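Local coordinates for mannan endo-1,4-beta-mannosidase (Mytilus edulis, PDB 2C0H), which hydrolyses the beta-1,4-linked backbone of mannans as a monomeric glycoside hydrolase of family 5, at residues 115-121 / 191-196; 177-183 / 236-240; 295-299 / 328-332; 128-134 / 203-208. The protein carries 3 engineered substitutions. Numbering follows the deposited sequence.

Contact 1. Residues 115-121 / 191-196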
# COMPACT_ATOMS: atom_id res chain seq x y z
N ALA A 115 -1.79 -8.07 8.91
CA ALA A 115 -2.62 -9.23 8.52
C ALA A 115 -2.28 -10.52 9.26
O ALA A 115 -3.05 -11.49 9.23
CB ALA A 115 -2.53 -9.45 7.01
N VAL A 116 -1.12 -10.55 9.90
CA VAL A 116 -0.67 -11.72 10.63
C VAL A 116 0.11 -11.26 11.84
O VAL A 116 0.77 -10.22 11.79
CB VAL A 116 0.15 -12.67 9.72
CG1 VAL A 116 1.52 -12.11 9.42
CG2 VAL A 116 0.23 -14.07 10.36
N LYS A 117 0.00 -12.02 12.91
CA LYS A 117 0.67 -11.72 14.16
C LYS A 117 1.63 -12.88 14.44
O LYS A 117 1.18 -13.99 14.75
CB LYS A 117 -0.39 -11.59 15.26
CG LYS A 117 0.12 -11.20 16.63
CD LYS A 117 -1.03 -11.07 17.62
CE LYS A 117 -0.56 -10.59 18.99
NZ LYS A 117 0.09 -11.67 19.78
N GLN A 118 2.93 -12.63 14.32
CA GLN A 118 3.97 -13.65 14.53
C GLN A 118 4.91 -13.26 15.70
O GLN A 118 4.56 -12.39 16.50
CB GLN A 118 4.73 -13.91 13.23
CG GLN A 118 3.80 -14.14 12.05
CD GLN A 118 4.48 -14.79 10.87
OE1 GLN A 118 5.32 -14.19 10.21
NE2 GLN A 118 4.09 -16.03 10.58
N SER A 119 6.06 -13.91 15.79
CA SER A 119 6.88 -13.87 17.01
C SER A 119 7.58 -12.55 17.32
O SER A 119 7.98 -12.32 18.47
CB SER A 119 7.93 -14.99 17.01
OG SER A 119 8.88 -14.81 15.98
N THR A 120 7.74 -11.67 16.33
CA THR A 120 8.30 -10.35 16.62
C THR A 120 7.22 -9.27 16.65
O THR A 120 7.54 -8.08 16.58
CB THR A 120 9.43 -9.96 15.63
OG1 THR A 120 8.89 -9.68 14.33
CG2 THR A 120 10.46 -11.07 15.52
N HIS A 121 5.96 -9.66 16.77
CA HIS A 121 4.86 -8.67 16.77
C HIS A 121 5.02 -7.61 17.85
O HIS A 121 4.59 -6.48 17.65
CB HIS A 121 3.47 -9.29 16.92
CG HIS A 121 2.37 -8.28 16.78
ND1 HIS A 121 2.07 -7.70 15.57
CD2 HIS A 121 1.57 -7.69 17.70
CE1 HIS A 121 1.11 -6.81 15.74
NE2 HIS A 121 0.79 -6.78 17.02
N TRP A 191 -9.28 -10.51 12.63
CA TRP A 191 -8.89 -11.94 12.54
C TRP A 191 -7.56 -12.31 13.18
O TRP A 191 -7.39 -13.46 13.61
CB TRP A 191 -8.89 -12.43 11.08
CG TRP A 191 -7.83 -11.84 10.20
CD1 TRP A 191 -6.56 -12.30 9.99
CD2 TRP A 191 -7.96 -10.66 9.38
NE1 TRP A 191 -5.89 -11.49 9.11
CE2 TRP A 191 -6.72 -10.47 8.72
CE3 TRP A 191 -9.00 -9.75 9.14
CZ2 TRP A 191 -6.49 -9.41 7.83
CZ3 TRP A 191 -8.77 -8.70 8.26
CH2 TRP A 191 -7.53 -8.54 7.62
N ALA A 192 -6.61 -11.39 13.23
CA ALA A 192 -5.30 -11.66 13.83
C ALA A 192 -5.28 -11.31 15.32
O ALA A 192 -4.31 -11.63 16.01
CB ALA A 192 -4.21 -10.91 13.09
N GLY A 193 -6.35 -10.68 15.80
CA GLY A 193 -6.51 -10.30 17.22
C GLY A 193 -7.30 -9.01 17.36
O GLY A 193 -7.21 -8.14 16.50
N HIS A 194 -8.08 -8.88 18.42
CA HIS A 194 -8.82 -7.64 18.70
C HIS A 194 -7.90 -6.73 19.52
O HIS A 194 -8.10 -6.58 20.74
CB HIS A 194 -10.12 -7.94 19.45
CG HIS A 194 -11.14 -8.69 18.64
ND1 HIS A 194 -12.45 -8.87 19.06
CD2 HIS A 194 -11.05 -9.28 17.43
CE1 HIS A 194 -13.10 -9.57 18.14
NE2 HIS A 194 -12.28 -9.83 17.15
N LEU A 195 -6.91 -6.13 18.86
CA LEU A 195 -5.78 -5.49 19.54
C LEU A 195 -5.89 -3.97 19.67
O LEU A 195 -5.58 -3.43 20.73
CB LEU A 195 -4.46 -5.81 18.85
CG LEU A 195 -4.17 -7.29 18.59
CD1 LEU A 195 -2.79 -7.44 17.98
CD2 LEU A 195 -4.31 -8.08 19.86
N TYR A 196 -6.28 -3.31 18.59
CA TYR A 196 -6.16 -1.85 18.48
C TYR A 196 -7.49 -1.19 18.18
O TYR A 196 -8.30 -1.70 17.41
CB TYR A 196 -5.14 -1.47 17.40
CG TYR A 196 -3.82 -2.20 17.56
CD1 TYR A 196 -3.10 -2.12 18.75
CD2 TYR A 196 -3.33 -3.02 16.57
CE1 TYR A 196 -1.91 -2.81 18.93
CE2 TYR A 196 -2.15 -3.72 16.74
CZ TYR A 196 -1.44 -3.61 17.92
OH TYR A 196 -0.26 -4.31 18.09

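Contact 2. Residues 177-183 / 236-240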
# COMPACT_ATOMS: atom_id res chain seq x y z
N PRO A 177 -18.47 9.29 14.84
CA PRO A 177 -18.89 8.28 13.87
C PRO A 177 -17.77 7.51 13.18
O PRO A 177 -17.90 6.30 12.99
CB PRO A 177 -19.69 9.09 12.84
CG PRO A 177 -20.21 10.23 13.59
CD PRO A 177 -19.13 10.59 14.57
N CYS A 178 -16.68 8.17 12.80
CA CYS A 178 -15.62 7.49 12.05
C CYS A 178 -14.81 6.50 12.89
O CYS A 178 -14.12 5.65 12.33
CB CYS A 178 -14.69 8.49 11.35
SG CYS A 178 -13.86 9.67 12.44
N PHE A 179 -14.90 6.59 14.22
CA PHE A 179 -14.27 5.60 15.11
C PHE A 179 -15.20 4.46 15.52
O PHE A 179 -14.77 3.53 16.19
CB PHE A 179 -13.71 6.25 16.38
CG PHE A 179 -12.69 7.32 16.14
CD1 PHE A 179 -11.83 7.29 15.04
CD2 PHE A 179 -12.55 8.36 17.05
CE1 PHE A 179 -10.89 8.29 14.85
CE2 PHE A 179 -11.61 9.36 16.87
CZ PHE A 179 -10.78 9.33 15.76
N ASP A 180 -16.47 4.53 15.11
CA ASP A 180 -17.46 3.51 15.45
C ASP A 180 -17.21 2.30 14.56
O ASP A 180 -17.11 2.44 13.35
CB ASP A 180 -18.87 4.09 15.23
CG ASP A 180 -19.98 3.22 15.81
OD1 ASP A 180 -20.63 3.66 16.79
OD2 ASP A 180 -20.23 2.12 15.28
N THR A 181 -17.09 1.11 15.15
CA THR A 181 -16.81 -0.09 14.36
C THR A 181 -17.94 -1.13 14.42
O THR A 181 -17.72 -2.30 14.13
CB THR A 181 -15.47 -0.75 14.77
OG1 THR A 181 -15.51 -1.13 16.15
CG2 THR A 181 -14.31 0.21 14.55
N ARG A 182 -19.16 -0.70 14.77
CA ARG A 182 -20.30 -1.63 14.84
C ARG A 182 -20.60 -2.24 13.49
O ARG A 182 -21.01 -3.40 13.40
CB ARG A 182 -21.56 -0.95 15.42
CG ARG A 182 -21.47 -0.74 16.91
CD ARG A 182 -22.73 -0.12 17.47
NE ARG A 182 -22.91 1.26 17.02
CZ ARG A 182 -23.78 1.67 16.09
NH1 ARG A 182 -24.58 0.81 15.47
NH2 ARG A 182 -23.84 2.95 15.78
N HIS A 183 -20.35 -1.47 12.43
CA HIS A 183 -20.56 -1.95 11.07
C HIS A 183 -19.58 -3.03 10.65
O HIS A 183 -19.81 -3.69 9.63
CB HIS A 183 -20.52 -0.80 10.06
CG HIS A 183 -19.17 -0.18 9.89
ND1 HIS A 183 -18.60 0.62 10.85
CD2 HIS A 183 -18.28 -0.27 8.88
CE1 HIS A 183 -17.41 1.01 10.43
NE2 HIS A 183 -17.19 0.49 9.24
N GLY A 236 -23.68 2.88 4.33
CA GLY A 236 -23.77 2.56 5.75
C GLY A 236 -22.46 2.19 6.44
O GLY A 236 -22.47 1.67 7.57
N PHE A 237 -21.34 2.46 5.78
CA PHE A 237 -20.02 2.15 6.34
C PHE A 237 -19.33 3.44 6.77
O PHE A 237 -19.92 4.52 6.69
CB PHE A 237 -19.17 1.40 5.30
CG PHE A 237 -19.87 0.21 4.71
CD1 PHE A 237 -20.57 -0.68 5.51
CD2 PHE A 237 -19.79 -0.04 3.35
CE1 PHE A 237 -21.21 -1.78 4.96
CE2 PHE A 237 -20.43 -1.14 2.79
CZ PHE A 237 -21.13 -2.01 3.60
N HIS A 238 -18.10 3.32 7.25
CA HIS A 238 -17.30 4.49 7.63
C HIS A 238 -15.89 4.39 7.06
O HIS A 238 -15.31 3.30 7.01
CB HIS A 238 -17.23 4.63 9.14
CG HIS A 238 -18.55 4.95 9.78
ND1 HIS A 238 -19.24 6.11 9.52
CD2 HIS A 238 -19.29 4.26 10.68
CE1 HIS A 238 -20.36 6.13 10.23
NE2 HIS A 238 -20.41 5.01 10.94
N ASN A 239 -15.34 5.51 6.62
CA ASN A 239 -13.97 5.56 6.10
C ASN A 239 -12.98 5.92 7.21
O ASN A 239 -12.91 7.06 7.63
CB ASN A 239 -13.86 6.59 4.95
CG ASN A 239 -12.51 6.57 4.23
OD1 ASN A 239 -11.59 5.81 4.54
ND2 ASN A 239 -12.38 7.45 3.23
N LEU A 240 -12.20 4.93 7.65
CA LEU A 240 -11.14 5.14 8.66
C LEU A 240 -9.99 6.03 8.20
O LEU A 240 -9.22 6.51 9.04
CB LEU A 240 -10.53 3.80 9.07
CG LEU A 240 -11.39 2.77 9.79
CD1 LEU A 240 -10.64 1.45 9.95
CD2 LEU A 240 -11.81 3.29 11.15
O HOH W 1 -14.53 1.71 9.28

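Contact 3. Residues 295-299 / 328-332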
# COMPACT_ATOMS: atom_id res chain seq x y z
N PHE A 295 -5.82 -8.31 -5.80
CA PHE A 295 -6.92 -9.13 -6.33
C PHE A 295 -6.27 -10.21 -7.16
O PHE A 295 -5.10 -10.10 -7.53
CB PHE A 295 -7.87 -8.30 -7.21
CG PHE A 295 -7.24 -7.77 -8.46
CD1 PHE A 295 -7.37 -8.43 -9.70
CD2 PHE A 295 -6.49 -6.59 -8.43
CE1 PHE A 295 -6.78 -7.93 -10.83
CE2 PHE A 295 -5.90 -6.09 -9.57
CZ PHE A 295 -6.04 -6.75 -10.78
N ASN A 296 -7.05 -11.24 -7.51
CA ASN A 296 -6.60 -12.18 -8.55
C ASN A 296 -7.79 -12.97 -9.11
O ASN A 296 -8.88 -12.98 -8.55
CB ASN A 296 -5.48 -13.13 -8.06
CG ASN A 296 -5.83 -13.88 -6.79
OD1 ASN A 296 -6.88 -14.51 -6.67
ND2 ASN A 296 -4.91 -13.84 -5.82
N GLN A 297 -7.55 -13.58 -10.26
CA GLN A 297 -8.57 -14.35 -10.97
C GLN A 297 -9.03 -15.56 -10.16
O GLN A 297 -10.19 -15.95 -10.21
CB GLN A 297 -7.97 -14.77 -12.30
CG GLN A 297 -8.87 -15.51 -13.22
CD GLN A 297 -8.12 -15.95 -14.45
OE1 GLN A 297 -7.43 -15.15 -15.12
NE2 GLN A 297 -8.20 -17.23 -14.74
N GLU A 298 -8.12 -16.13 -9.39
CA GLU A 298 -8.46 -17.29 -8.57
C GLU A 298 -9.55 -16.98 -7.53
O GLU A 298 -10.31 -17.87 -7.13
CB GLU A 298 -7.19 -17.85 -7.92
CG GLU A 298 -6.21 -18.54 -8.90
CD GLU A 298 -5.35 -17.60 -9.79
OE1 GLU A 298 -5.42 -16.36 -9.66
OE2 GLU A 298 -4.57 -18.11 -10.63
N HIS A 299 -9.64 -15.71 -7.12
CA HIS A 299 -10.66 -15.23 -6.20
C HIS A 299 -11.47 -14.09 -6.84
O HIS A 299 -11.85 -13.13 -6.17
CB HIS A 299 -9.99 -14.78 -4.90
CG HIS A 299 -9.23 -15.88 -4.22
ND1 HIS A 299 -7.90 -16.11 -4.45
CD2 HIS A 299 -9.64 -16.83 -3.35
CE1 HIS A 299 -7.50 -17.16 -3.75
NE2 HIS A 299 -8.54 -17.61 -3.07
N VAL A 328 -0.38 -18.01 -6.44
CA VAL A 328 -1.24 -18.36 -7.60
C VAL A 328 -0.48 -18.39 -8.96
O VAL A 328 0.70 -18.74 -9.00
CB VAL A 328 -2.57 -17.51 -7.62
CG1 VAL A 328 -3.36 -17.73 -6.35
CG2 VAL A 328 -2.33 -16.02 -7.81
N SER A 329 -1.16 -18.09 -10.07
CA SER A 329 -0.54 -18.12 -11.38
C SER A 329 0.05 -16.78 -11.79
O SER A 329 -0.69 -15.80 -11.93
CB SER A 329 -1.57 -18.53 -12.43
OG SER A 329 -1.10 -18.32 -13.75
N TRP A 330 1.35 -16.75 -12.01
CA TRP A 330 2.04 -15.56 -12.53
C TRP A 330 1.64 -15.28 -13.98
O TRP A 330 1.44 -14.12 -14.37
CB TRP A 330 3.56 -15.70 -12.36
CG TRP A 330 4.46 -14.55 -12.75
CD1 TRP A 330 5.55 -14.62 -13.54
CD2 TRP A 330 4.35 -13.16 -12.35
NE1 TRP A 330 6.15 -13.38 -13.68
CE2 TRP A 330 5.44 -12.47 -12.94
CE3 TRP A 330 3.47 -12.44 -11.55
CZ2 TRP A 330 5.64 -11.10 -12.78
CZ3 TRP A 330 3.68 -11.05 -11.39
CH2 TRP A 330 4.76 -10.42 -11.99
N ASN A 331 1.52 -16.32 -14.81
CA ASN A 331 1.07 -16.08 -16.18
C ASN A 331 -0.30 -15.41 -16.29
O ASN A 331 -0.48 -14.58 -17.19
CB ASN A 331 1.06 -17.39 -16.98
CG ASN A 331 2.44 -17.90 -17.30
OD1 ASN A 331 3.43 -17.16 -17.32
ND2 ASN A 331 2.52 -19.21 -17.58
N ASN A 332 -1.26 -15.75 -15.41
CA ASN A 332 -2.59 -15.11 -15.40
C ASN A 332 -2.44 -13.61 -15.13
O ASN A 332 -3.14 -12.78 -15.71
CB ASN A 332 -3.49 -15.69 -14.31
CG ASN A 332 -4.17 -16.99 -14.72
OD1 ASN A 332 -4.12 -17.41 -15.89
ND2 ASN A 332 -4.82 -17.63 -13.76
O HOH W 2 -3.45 -15.15 -11.09

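Contact 4. Residues 128-134 / 203-208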
# COMPACT_ATOMS: atom_id res chain seq x y z
N MET A 128 2.69 0.96 17.75
CA MET A 128 1.26 1.22 17.66
C MET A 128 0.65 1.83 18.94
O MET A 128 -0.22 2.70 18.86
CB MET A 128 0.53 -0.08 17.28
CG MET A 128 -0.97 0.02 17.13
SD MET A 128 -1.50 1.03 15.75
CE MET A 128 -1.11 -0.07 14.40
N VAL A 129 1.09 1.39 20.11
CA VAL A 129 0.42 1.80 21.34
C VAL A 129 1.18 2.84 22.17
O VAL A 129 0.56 3.44 23.05
CB VAL A 129 0.07 0.60 22.25
CG1 VAL A 129 -0.77 -0.42 21.47
CG2 VAL A 129 1.31 -0.05 22.84
N ASP A 130 2.47 3.04 21.89
CA ASP A 130 3.34 4.00 22.62
C ASP A 130 3.83 5.10 21.68
O ASP A 130 4.70 4.87 20.80
CB ASP A 130 4.52 3.26 23.26
CG ASP A 130 5.36 4.15 24.18
OD1 ASP A 130 5.56 5.34 23.86
OD2 ASP A 130 5.83 3.64 25.22
N THR A 131 3.29 6.30 21.83
CA THR A 131 3.65 7.38 20.92
C THR A 131 5.15 7.76 20.95
O THR A 131 5.71 8.22 19.97
CB THR A 131 2.80 8.63 21.16
OG1 THR A 131 2.89 9.01 22.53
CG2 THR A 131 1.33 8.36 20.81
N ARG A 132 5.82 7.56 22.08
CA ARG A 132 7.26 7.85 22.14
C ARG A 132 8.11 6.84 21.37
O ARG A 132 9.15 7.19 20.80
CB ARG A 132 7.72 7.98 23.59
CG ARG A 132 7.03 9.15 24.31
CD ARG A 132 7.32 9.23 25.81
NE ARG A 132 7.60 7.93 26.43
CZ ARG A 132 6.73 6.91 26.52
NH1 ARG A 132 5.49 6.98 26.04
NH2 ARG A 132 7.13 5.78 27.10
N LYS A 133 7.65 5.60 21.33
CA LYS A 133 8.28 4.59 20.49
C LYS A 133 8.04 4.90 19.01
O LYS A 133 8.98 4.87 18.20
CB LYS A 133 7.80 3.18 20.87
CG LYS A 133 8.23 2.74 22.28
CD LYS A 133 7.66 1.36 22.63
CE LYS A 133 8.08 0.95 24.03
NZ LYS A 133 7.69 -0.46 24.36
N LEU A 134 6.80 5.24 18.66
CA LEU A 134 6.49 5.65 17.29
C LEU A 134 7.39 6.81 16.84
O LEU A 134 7.95 6.81 15.74
CB LEU A 134 5.03 6.05 17.14
CG LEU A 134 4.52 6.39 15.75
CD1 LEU A 134 4.85 5.29 14.73
CD2 LEU A 134 3.03 6.65 15.82
N ARG A 203 -4.11 7.16 14.39
CA ARG A 203 -2.91 7.88 14.84
C ARG A 203 -1.62 7.35 14.20
O ARG A 203 -0.76 8.11 13.77
CB ARG A 203 -2.82 7.81 16.36
CG ARG A 203 -1.60 8.47 16.92
CD ARG A 203 -1.59 8.37 18.41
NE ARG A 203 -1.35 7.00 18.88
CZ ARG A 203 -1.63 6.56 20.11
NH1 ARG A 203 -2.15 7.38 21.03
NH2 ARG A 203 -1.36 5.31 20.44
N PHE A 204 -1.47 6.04 14.14
CA PHE A 204 -0.29 5.41 13.54
C PHE A 204 -0.07 5.87 12.09
O PHE A 204 1.04 6.22 11.67
CB PHE A 204 -0.52 3.89 13.62
CG PHE A 204 0.67 3.02 13.25
CD1 PHE A 204 1.79 2.90 14.09
CD2 PHE A 204 0.63 2.24 12.10
CE1 PHE A 204 2.85 2.07 13.75
CE2 PHE A 204 1.69 1.40 11.77
CZ PHE A 204 2.79 1.31 12.59
N VAL A 205 -1.16 5.90 11.32
CA VAL A 205 -1.11 6.30 9.94
C VAL A 205 -0.87 7.81 9.82
O VAL A 205 0.00 8.23 9.07
CB VAL A 205 -2.40 5.91 9.21
CG1 VAL A 205 -2.41 6.46 7.82
CG2 VAL A 205 -2.54 4.35 9.19
N ASN A 206 -1.64 8.60 10.57
CA ASN A 206 -1.50 10.06 10.55
C ASN A 206 -0.05 10.52 10.82
O ASN A 206 0.50 11.38 10.11
CB ASN A 206 -2.47 10.65 11.58
CG ASN A 206 -2.44 12.17 11.67
OD1 ASN A 206 -2.14 12.71 12.75
ND2 ASN A 206 -2.81 12.85 10.60
N TRP A 207 0.58 9.96 11.84
CA TRP A 207 1.94 10.40 12.19
C TRP A 207 3.01 10.03 11.15
O TRP A 207 3.93 10.79 10.87
CB TRP A 207 2.34 9.87 13.57
CG TRP A 207 1.67 10.58 14.75
CD1 TRP A 207 0.47 11.21 14.77
CD2 TRP A 207 2.22 10.71 16.06
NE1 TRP A 207 0.22 11.73 16.03
CE2 TRP A 207 1.28 11.43 16.84
CE3 TRP A 207 3.41 10.29 16.66
CZ2 TRP A 207 1.50 11.74 18.18
CZ3 TRP A 207 3.63 10.59 18.01
CH2 TRP A 207 2.67 11.32 18.74
N GLN A 208 2.90 8.84 10.55
CA GLN A 208 3.87 8.43 9.57
C GLN A 208 3.68 9.14 8.23
O GLN A 208 4.65 9.47 7.57
CB GLN A 208 3.87 6.91 9.43
CG GLN A 208 4.40 6.25 10.69
CD GLN A 208 4.35 4.75 10.63
OE1 GLN A 208 5.28 4.11 10.12
NE2 GLN A 208 3.29 4.17 11.15
O HOH W 3 -0.94 4.69 17.21

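Contact 1. Residues 115-121 / 191-196
Residues 115-121 lead from strand 106-113 to the start of helix 121-129 and close in a type I beta turn from Gln118 to His121, with His121 N bonded to Gln118 O at 3.1 Å. Residues 191-196, a loop, pass alongside, and the two backbones come closest at Val116 and Ala192, whose CA atoms are 5.6 Å apart. Gly193 has phi and psi near 148° and 147°, a conformation in which a CB would be jammed against the preceding carbonyl.

Two side-chain hydrogen bonds join the segments at their ends. Trp191 NE1 donates to Ala115 O at 2.8 Å, in the plane of the indole, while Ala115 CB lies 4.0 Å from Trp191 CZ2. Farther along, His121 NE2 and Tyr196 OH are 2.9 Å apart, a hydrogen bond in which either may be the donor; the same hydroxyl also bonds Asn125, and His121 ND1 is held by Glu69. Between these points the contact is looser: the extended Lys117 lays CD 3.7 Å from Ala192 O and CE 4.0 Å from Leu195 CD1.

Trp191 also meets the ring of Trp226 and touches Glu163, the proton donor by similarity. These loops follow two neighbouring strands of a TIM barrel, and the carbonyl of Ala115, from one, meets the indole NH of Trp191, from the other, a residue that by similarity binds substrate in the active-site cleft.

Contact 2. Residues 177-183 / 236-240
Pro177 opens a short 3-10 turn, its O accepting from Asp180 N at 3.1 Å, and that same oxygen sits over a face of the His238 imidazole, 3.4 Å from His238 CD2. The proline ring also touches the imidazole, Pro177 CB lying 4.0 Å from His238 CE1. Cys178 follows at the closest approach of the backbones, its CA 5.6 Å from that of His238; Cys178 O lies 3.5 Å from Leu240 CD2. The Cys178 side chain touches Cys245 on helix 243-250, yet the two form no disulfide in this model.

Asp180 shapes the next bend: its OD2 accepts from Arg182 N at 3.1 Å, an Asx turn, and Arg182 NE forms a salt bridge to Asp180 OD2 at 3.3 Å. The chain is thereby brought round to His183, whose CA-CB bond points at the other segment. One face of its ring covers the peptide between Phe237 and His238, with His183 NE2 3.6 Å from His238 N. The edge of His238 in turn faces this ring, in an offset edge-to-face pair with centroids 5.2 Å apart and planes at 81°. Water 1 spans the gap, 2.9 Å from His183 NE2 and donating to His238 O, also at 2.9 Å.

What results is an aromatic and water-mediated join between loops following two adjacent barrel strands, 155-162 and 221-225, of the TIM-barrel fold.

Contact 3. Residues 295-299 / 328-332
In this TIM barrel the loop after strand 290-294 meets the N-terminal end of helix 330-339, and Glu298 carries most of the polar traffic. Its OE2 accepts from Asn332 ND2 at 3.2 Å and, more weakly, from Ser329 N at 3.5 Å. Its OE1 takes a hydrogen from water 2 at 2.7 Å, and that water donates its other to Ser329 O at 3.0 Å. Ser329 is itself the N-cap: its OG accepts from Asn332 N at 3.1 Å, satisfying one of the amides at the helix start. Asn332 OD1 is taken by Arg335, which also reaches Gln297 OE1 alongside Ser305; Gln297 NE2 comes 3.5 Å from Asn332 ND2.

On the other flank Asn296 uses both ends of its amide. Asn296 OD1 accepts from His299 ND1 at 2.9 Å and weakly from His299 N, while Asn296 ND2 bonds the carbonyl of Trp323, a substrate-binding residue by similarity. Val328 adds van der Waals contact, its CA-CB bond pointing toward the loop: Val328 CG2 lies 3.9 Å from Asn296 ND2, and Val328 CB rests 3.5 Å from the carboxylate carbon Glu298 CD.

Contact 4. Residues 128-134 / 203-208
Leu134, Phe204 and Met128 bury the most surface here, and they make the apolar heart of the contact. Leu134, in the first turn of helix 131-149, points at helix 198-215 and fits between two aromatic rings: Leu134 CD1 is 3.9 Å from Phe204 CE1, and Leu134 CD2 is 3.8 Å from Trp207 CE3. Phe204 receives Met128 as well. The methionine folds back so that CE lies over the ring face, 3.9 Å from its centroid in a CH-pi contact, with SD at 4.4 Å in an oblique Met-aromatic contact. Beyond the pair, Phe204 meets the ring of Trp112 and touches Met161 on strand 155-162, so this core continues inward to the barrel wall.

Toward the outside Arg203 takes over. Arg203 NH2 donates to Met128 O at 3.3 Å, and water 3 doubles the link, donating to Met128 O at 2.7 Å and accepting from Arg203 NE at 2.9 Å. Thr131 CG2 sits over a face of the guanidinium, 3.5 Å from Arg203 CZ, and Thr131 CB is 3.6 Å from Trp207 CH2. The carbonyl at Met128 belongs to the end of helix 121-129; Asp130 then N-caps the next helix, its OD1 accepting from Lys133 N at 3.3 Å.

Helices side by side over neighbouring strands, sharing a hydrophobic core, are the outer layer of a TIM barrel.

Following the chain from the N terminus, strand 106-113 leads into residues 115-121 and then the helices of 128-134. Both wait for partners after strand 155-162: contact 1 closes at 191-196 and contact 4 at 203-208, so the two cross. They also touch, Tyr196 CD1 lying 3.4 Å from Met128 CG, which joins loop and helix layers of the barrel. Contact 2 opens at 177-183, inside both of those spans, and closes beyond them at 236-240, crossing each and carrying the connection on to the loop after strand 221-225. Contact 3 follows in series, bringing the loop after strand 290-294 to the start of helix 330-339; its centre is about 35 Å from that of contact 4, across the chain's centre.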